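Lin1840 protein (Listeria innocua serovar 6a, PDB 4ZOC) probably hydrolyses terminal, non-reducing beta-D-glucosyl residues of beta-1,2-linked glucans, releasing beta-D-glucose, as a glycoside hydrolase family 3 beta-glucosidase. Local coordinates at residues K639-V644 with F663-L668. The protein carries 2 engineered substitutions. Numbering follows the deposited sequence.
Sequences KEVIQV and FEKVAL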
ATOM      1  N   LYS A 639       2.280 -25.138 -26.929  1.00 10.68           N
ATOM      2  CA  LYS A 639       2.667 -23.763 -27.050  1.00 12.26           C
ATOM      3  C   LYS A 639       3.481 -23.276 -25.837  1.00  9.54           C
ATOM      4  O   LYS A 639       3.216 -23.615 -24.687  1.00 11.32           O
ATOM      5  CB  LYS A 639       1.395 -22.892 -27.188  1.00 13.11           C
ATOM      6  CG  LYS A 639       0.663 -23.111 -28.495  1.00 12.28           C
ATOM      7  CD  LYS A 639      -0.759 -22.648 -28.425  1.00 14.74           C
ATOM      8  CE  LYS A 639      -1.507 -23.047 -29.673  1.00 17.63           C
ATOM      9  NZ  LYS A 639      -2.777 -22.320 -29.570  1.00 28.89           N
ATOM     10  N   GLU A 640       4.478 -22.458 -26.108  1.00 10.08           N
ATOM     11  CA  GLU A 640       5.307 -21.870 -25.087  1.00  9.91           C
ATOM     12  C   GLU A 640       5.247 -20.357 -25.287  1.00 10.87           C
ATOM     13  O   GLU A 640       5.096 -19.850 -26.421  1.00 14.32           O
ATOM     14  CB  GLU A 640       6.773 -22.348 -25.260  1.00 10.60           C
ATOM     15  CG  GLU A 640       7.768 -21.815 -24.222  1.00 11.52           C
ATOM     16  CD  GLU A 640       7.365 -22.137 -22.781  1.00 12.78           C
ATOM     17  OE1 GLU A 640       7.872 -23.083 -22.131  1.00 13.46           O
ATOM     18  OE2 GLU A 640       6.473 -21.407 -22.276  1.00 11.77           O
ATOM     19  N   VAL A 641       5.378 -19.611 -24.198  1.00 11.98           N
ATOM     20  CA  VAL A 641       5.393 -18.114 -24.250  1.00 10.53           C
ATOM     21  C   VAL A 641       6.800 -17.670 -24.012  1.00 10.17           C
ATOM     22  O   VAL A 641       7.286 -17.661 -22.869  1.00 11.02           O
ATOM     23  CB  VAL A 641       4.372 -17.446 -23.257  1.00 10.51           C
ATOM     24  CG1 VAL A 641       4.418 -15.907 -23.357  1.00 10.72           C
ATOM     25  CG2 VAL A 641       2.998 -17.928 -23.555  1.00 11.98           C
ATOM     26  N   ILE A 642       7.461 -17.251 -25.113  1.00 10.43           N
ATOM     27  CA  ILE A 642       8.818 -16.659 -25.009  1.00 11.27           C
ATOM     28  C   ILE A 642       8.619 -15.230 -24.493  1.00 10.19           C
ATOM     29  O   ILE A 642       7.779 -14.506 -25.023  1.00 11.28           O
ATOM     30  CB  ILE A 642       9.548 -16.614 -26.338  1.00 11.07           C
ATOM     31  CG1 ILE A 642       9.659 -18.042 -26.914  1.00 14.46           C
ATOM     32  CG2 ILE A 642      10.842 -15.861 -26.183  1.00 12.40           C
ATOM     33  CD1 ILE A 642      10.138 -18.169 -28.374  1.00 16.59           C
ATOM     34  N   GLN A 643       9.346 -14.874 -23.436  1.00  9.60           N
ATOM     35  CA  GLN A 643       9.303 -13.554 -22.784  1.00  8.80           C
ATOM     36  C   GLN A 643      10.669 -12.908 -22.825  1.00  9.28           C
ATOM     37  O   GLN A 643      11.662 -13.573 -22.510  1.00 10.69           O
ATOM     38  CB  GLN A 643       8.837 -13.682 -21.322  1.00  9.23           C
ATOM     39  CG  GLN A 643       7.469 -14.348 -21.232  1.00  9.34           C
ATOM     40  CD  GLN A 643       7.181 -15.038 -19.954  1.00  9.31           C
ATOM     41  OE1 GLN A 643       7.436 -14.527 -18.867  1.00 10.76           O
ATOM     42  NE2 GLN A 643       6.596 -16.182 -20.062  1.00 12.05           N
ATOM     43  N   VAL A 644      10.685 -11.612 -23.131  1.00  9.13           N
ATOM     44  CA  VAL A 644      11.936 -10.823 -23.080  1.00  9.18           C
ATOM     45  C   VAL A 644      11.755  -9.668 -22.120  1.00  7.80           C
ATOM     46  O   VAL A 644      10.841  -8.842 -22.275  1.00  8.94           O
ATOM     47  CB  VAL A 644      12.342 -10.316 -24.466  1.00  9.74           C
ATOM     48  CG1 VAL A 644      13.640  -9.551 -24.389  1.00 11.60           C
ATOM     49  CG2 VAL A 644      12.386 -11.457 -25.466  1.00 12.09           C
ATOM     50  N   PHE A 663       6.963 -10.269 -25.951  1.00  8.77           N
ATOM     51  CA  PHE A 663       6.496 -11.657 -25.743  1.00  9.48           C
ATOM     52  C   PHE A 663       5.860 -12.194 -27.022  1.00  9.53           C
ATOM     53  O   PHE A 663       5.287 -11.408 -27.800  1.00 10.74           O
ATOM     54  CB  PHE A 663       5.492 -11.720 -24.565  1.00  9.51           C
ATOM     55  CG  PHE A 663       4.207 -10.958 -24.816  1.00  7.53           C
ATOM     56  CD1 PHE A 663       4.104  -9.644 -24.481  1.00  7.49           C
ATOM     57  CD2 PHE A 663       3.108 -11.590 -25.389  1.00  8.02           C
ATOM     58  CE1 PHE A 663       2.938  -8.976 -24.682  1.00  7.74           C
ATOM     59  CE2 PHE A 663       1.933 -10.892 -25.591  1.00  8.96           C
ATOM     60  CZ  PHE A 663       1.840  -9.572 -25.247  1.00  7.89           C
ATOM     61  N   GLU A 664       5.943 -13.506 -27.240  1.00 10.31           N
ATOM     62  CA  GLU A 664       5.278 -14.188 -28.352  1.00 11.73           C
ATOM     63  C   GLU A 664       5.013 -15.624 -27.931  1.00  9.23           C
ATOM     64  O   GLU A 664       5.869 -16.338 -27.354  1.00 12.48           O
ATOM     65  CB  GLU A 664       6.138 -14.242 -29.660  1.00 15.27           C
ATOM     66  CG  GLU A 664       5.377 -14.888 -30.793  1.00 20.48           C
ATOM     67  CD  GLU A 664       6.050 -14.881 -32.146  1.00 29.69           C
ATOM     68  OE1 GLU A 664       6.891 -13.997 -32.422  1.00 38.36           O
ATOM     69  OE2 GLU A 664       5.710 -15.777 -32.969  1.00 41.89           O
ATOM     70  N   LYS A 665       3.813 -16.039 -28.159  1.00  9.68           N
ATOM     71  CA  LYS A 665       3.399 -17.399 -27.895  1.00 10.08           C
ATOM     72  C   LYS A 665       3.609 -18.241 -29.160  1.00 12.61           C
ATOM     73  O   LYS A 665       3.141 -17.881 -30.238  1.00 13.95           O
ATOM     74  CB  LYS A 665       1.936 -17.448 -27.463  1.00 10.17           C
ATOM     75  CG  LYS A 665       1.486 -18.787 -26.979  1.00  9.91           C
ATOM     76  CD  LYS A 665       0.101 -18.577 -26.363  1.00 13.29           C
ATOM     77  CE  LYS A 665      -0.148 -19.454 -25.235  1.00 10.90           C
ATOM     78  NZ  LYS A 665      -1.502 -19.212 -24.673  1.00 10.63           N
ATOM     79  N   VAL A 666       4.336 -19.336 -29.015  1.00 11.96           N
ATOM     80  CA  VAL A 666       4.831 -20.064 -30.205  1.00 11.35           C
ATOM     81  C   VAL A 666       4.299 -21.477 -30.138  1.00 11.79           C
ATOM     82  O   VAL A 666       4.480 -22.137 -29.168  1.00 11.67           O
ATOM     83  CB  VAL A 666       6.386 -20.063 -30.289  1.00 14.55           C
ATOM     84  CG1 VAL A 666       6.862 -20.675 -31.584  1.00 14.78           C
ATOM     85  CG2 VAL A 666       6.975 -18.654 -30.221  1.00 13.71           C
ATOM     86  N   ALA A 667       3.583 -21.894 -31.176  1.00 11.59           N
ATOM     87  CA  ALA A 667       3.029 -23.231 -31.310  1.00 13.04           C
ATOM     88  C   ALA A 667       4.012 -24.172 -32.058  1.00 14.40           C
ATOM     89  O   ALA A 667       4.604 -23.787 -33.085  1.00 13.44           O
ATOM     90  CB  ALA A 667       1.737 -23.143 -32.081  1.00 11.27           C
ATOM     91  N   LEU A 668       4.256 -25.335 -31.483  1.00 14.31           N
ATOM     92  CA  LEU A 668       5.251 -26.245 -32.024  1.00 17.64           C
ATOM     93  C   LEU A 668       4.775 -27.668 -31.924  1.00 19.72           C
ATOM     94  O   LEU A 668       4.416 -28.123 -30.841  1.00 15.67           O
ATOM     95  CB  LEU A 668       6.549 -26.149 -31.228  1.00 15.95           C
ATOM     96  CG  LEU A 668       7.244 -24.812 -31.286  1.00 16.77           C
ATOM     97  CD1 LEU A 668       8.211 -24.703 -30.145  1.00 15.51           C
ATOM     98  CD2 LEU A 668       7.952 -24.531 -32.609  1.00 16.82           C
TER
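Val641 CG2 lies against the aliphatic run of Lys665, 3.8 Å from its CG and nearly as close to CE, the two side chains crossing at a slant. Lys665 starts with CG anti to the backbone N (chi1 -171°) and bends at chi3, which keeps its methylenes over the valine methyl while NZ forms a salt bridge with Glu373 OE1 and hydrogen bonds with Ser109 O and Ser547 OG. Next along this face, Lys639 passes the small Ala667, whose CB sits 3.7 Å from Lys639 CG and leaves room for the extended chain. Lys639 NZ forms a salt bridge with Glu373 OE2, and that shared anion probably offsets the repulsion from Lys665 NZ, 5.9 Å away. The strands form an antiparallel beta hairpin of the fibronectin type III-like domain, strand 659-668 being outermost in its sheet within this chain; this face meets Ser109 and Phe110 of the N-terminal family 3 domain and Ser547 and Lys549 of the C-terminal one. Two N-H...O bonds join each hydrogen-bonded antiparallel pair, Glu640 with Val666 and Ile642 with Glu664. On the opposite face, Ile642 CD1 touches Val666 CG2 at 3.7 Å; these branched, apolar residues suit the sandwich interior, where both pack on Ile630.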